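Long-range contact in putative antioxidant defense protein Mlr4105 (Mesorhizobium loti, PDB 3C1L), which probably has peroxiredoxin activity, serves in antioxidant defence and belongs to the AhpD-like carboxymuconolactone decarboxylase family: residues I6-L11 against A174-P179. Residues are numbered along the deposited sequence; the frame is centred on the assembly and turned at random.
Sequences ISALDL and AIDMRP
The N-terminal loop 6-11 runs roughly antiparallel to the chain that leaves helix 152-175. Two backbone hydrogen bonds join them. Ala8 N gives a nearly straight bond to Ile175 O (2.8 Å), almost along the C=O axis. Arg178 N donates to Ile6 O at 2.9 Å, but from above the carbonyl plane. Between them, Ser7 CA and Met177 CA make CA-H...O contacts to Asp176 O and Ile6 O, respectively.

Ile175 carries most of the apolar packing. Its CB faces Leu9 CG. CG1 takes the crowded position between the backbone N and the carbonyl carbon (chi1 71°), so it turns to Ser7 and CG2 to Leu9. The CG2 branch meets Leu9 CG and CD1, both at 3.7 Å, and the side chains cross at about a right angle. CG1 and the tip CD1 each lie 3.9 Å from Ser7 CB. Ser7 OG accepts from Leu9 N (3.1 Å), which makes an ST turn. An alanine at Ser7 would lose OG and would probably loosen this turn, and with it the placement of Leu9 against Ile175. Asp176 OD2 and Arg178 NH2 form a salt bridge with a weak hydrogen bond; the stronger partner of NH2 is Ala113 O of the third subunit.

Positive phi at Asp176 (53°) and two bonds back into the last turn make a Schellman motif; the N-terminal loop pairs with the last helical residue and the chain that follows.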
loop_
_atom_site.group_PDB
_atom_site.type_symbol
_atom_site.label_atom_id
_atom_site.label_comp_id
_atom_site.label_asym_id
_atom_site.label_seq_id
_atom_site.Cartn_x
_atom_site.Cartn_y
_atom_site.Cartn_z
ATOM N N ILE B 6 -25.999 19.725 -1.247
ATOM C CA ILE B 6 -24.618 19.912 -1.624
ATOM C C ILE B 6 -23.678 18.975 -0.831
ATOM O O ILE B 6 -22.480 18.920 -1.112
ATOM C CB ILE B 6 -24.197 21.402 -1.570
ATOM C CG1 ILE B 6 -24.338 21.983 -0.174
ATOM C CG2 ILE B 6 -25.083 22.235 -2.515
ATOM C CD1 ILE B 6 -23.561 23.207 0.005
ATOM N N SER B 7 -24.222 18.269 0.165
ATOM C CA SER B 7 -23.470 17.233 0.846
ATOM C C SER B 7 -24.363 16.207 1.516
ATOM O O SER B 7 -25.607 16.323 1.522
ATOM C CB SER B 7 -22.459 17.845 1.844
ATOM O OG SER B 7 -22.957 17.976 3.162
ATOM N N ALA B 8 -23.705 15.184 2.063
ATOM C CA ALA B 8 -24.373 14.110 2.775
ATOM C C ALA B 8 -24.551 14.425 4.250
ATOM O O ALA B 8 -25.253 13.714 4.937
ATOM C CB ALA B 8 -23.612 12.806 2.596
ATOM N N LEU B 9 -23.938 15.477 4.777
ATOM C CA LEU B 9 -24.270 15.868 6.148
ATOM C C LEU B 9 -25.683 16.387 6.174
ATOM O O LEU B 9 -26.174 16.862 5.174
ATOM C CB LEU B 9 -23.315 16.907 6.703
ATOM C CG LEU B 9 -21.854 16.447 6.862
ATOM C CD1 LEU B 9 -21.153 17.371 7.859
ATOM C CD2 LEU B 9 -21.719 14.994 7.319
ATOM N N ASP B 10 -26.337 16.239 7.325
ATOM C CA ASP B 10 -27.679 16.749 7.579
ATOM C C ASP B 10 -27.534 18.060 8.396
ATOM O O ASP B 10 -27.666 18.059 9.623
ATOM C CB ASP B 10 -28.473 15.666 8.356
ATOM C CG ASP B 10 -29.963 15.768 8.169
ATOM O OD1 ASP B 10 -30.401 16.338 7.133
ATOM O OD2 ASP B 10 -30.700 15.271 9.066
ATOM N N LEU B 11 -27.205 19.160 7.714
ATOM C CA LEU B 11 -27.013 20.449 8.381
ATOM C C LEU B 11 -28.291 21.324 8.319
ATOM O O LEU B 11 -28.964 21.438 7.274
ATOM C CB LEU B 11 -25.802 21.193 7.806
ATOM N N ALA B 174 -15.001 13.281 2.964
ATOM C CA ALA B 174 -15.574 13.063 4.279
ATOM C C ALA B 174 -17.055 13.390 4.332
ATOM O O ALA B 174 -17.778 12.661 5.005
ATOM C CB ALA B 174 -14.827 13.873 5.345
ATOM N N ILE B 175 -17.503 14.475 3.663
ATOM C CA ILE B 175 -18.945 14.854 3.683
ATOM C C ILE B 175 -19.748 14.602 2.389
ATOM O O ILE B 175 -20.927 15.012 2.327
ATOM C CB ILE B 175 -19.175 16.322 4.080
ATOM C CG1 ILE B 175 -18.714 17.287 2.968
ATOM C CG2 ILE B 175 -18.464 16.649 5.414
ATOM C CD1 ILE B 175 -18.997 18.706 3.371
ATOM N N ASP B 176 -19.162 13.891 1.414
ATOM C CA ASP B 176 -19.794 13.664 0.091
ATOM C C ASP B 176 -20.229 14.995 -0.565
ATOM O O ASP B 176 -21.380 15.180 -0.936
ATOM C CB ASP B 176 -20.980 12.718 0.274
ATOM C CG ASP B 176 -21.422 12.019 -1.014
ATOM O OD1 ASP B 176 -20.671 12.040 -2.030
ATOM O OD2 ASP B 176 -22.551 11.415 -0.973
HETATM N N MSE B 177 -19.296 15.933 -0.700
HETATM C CA MSE B 177 -19.648 17.259 -1.254
HETATM C C MSE B 177 -19.893 17.120 -2.739
HETATM O O MSE B 177 -19.180 16.394 -3.409
HETATM C CB MSE B 177 -18.553 18.290 -0.985
HETATM C CG MSE B 177 -19.032 19.776 -1.139
HETATM SE SE MSE B 177 -17.417 20.898 -1.110
HETATM C CE MSE B 177 -17.321 21.027 0.826
ATOM N N ARG B 178 -20.910 17.819 -3.241
ATOM C CA ARG B 178 -21.400 17.642 -4.606
ATOM C C ARG B 178 -21.071 18.828 -5.500
ATOM O O ARG B 178 -21.520 19.917 -5.240
ATOM C CB ARG B 178 -22.921 17.438 -4.588
ATOM C CG ARG B 178 -23.353 16.202 -3.804
ATOM C CD ARG B 178 -22.540 15.060 -4.302
ATOM N NE ARG B 178 -23.018 13.754 -3.920
ATOM C CZ ARG B 178 -23.029 12.697 -4.725
ATOM N NH1 ARG B 178 -22.646 12.802 -5.998
ATOM N NH2 ARG B 178 -23.470 11.536 -4.252
ATOM N N PRO B 179 -20.296 18.600 -6.572
ATOM C CA PRO B 179 -19.933 19.698 -7.445
ATOM C C PRO B 179 -21.134 20.185 -8.232
ATOM O O PRO B 179 -22.073 19.423 -8.464
ATOM C CB PRO B 179 -18.886 19.064 -8.385
ATOM C CG PRO B 179 -19.270 17.625 -8.470
ATOM C CD PRO B 179 -20.032 17.292 -7.198
#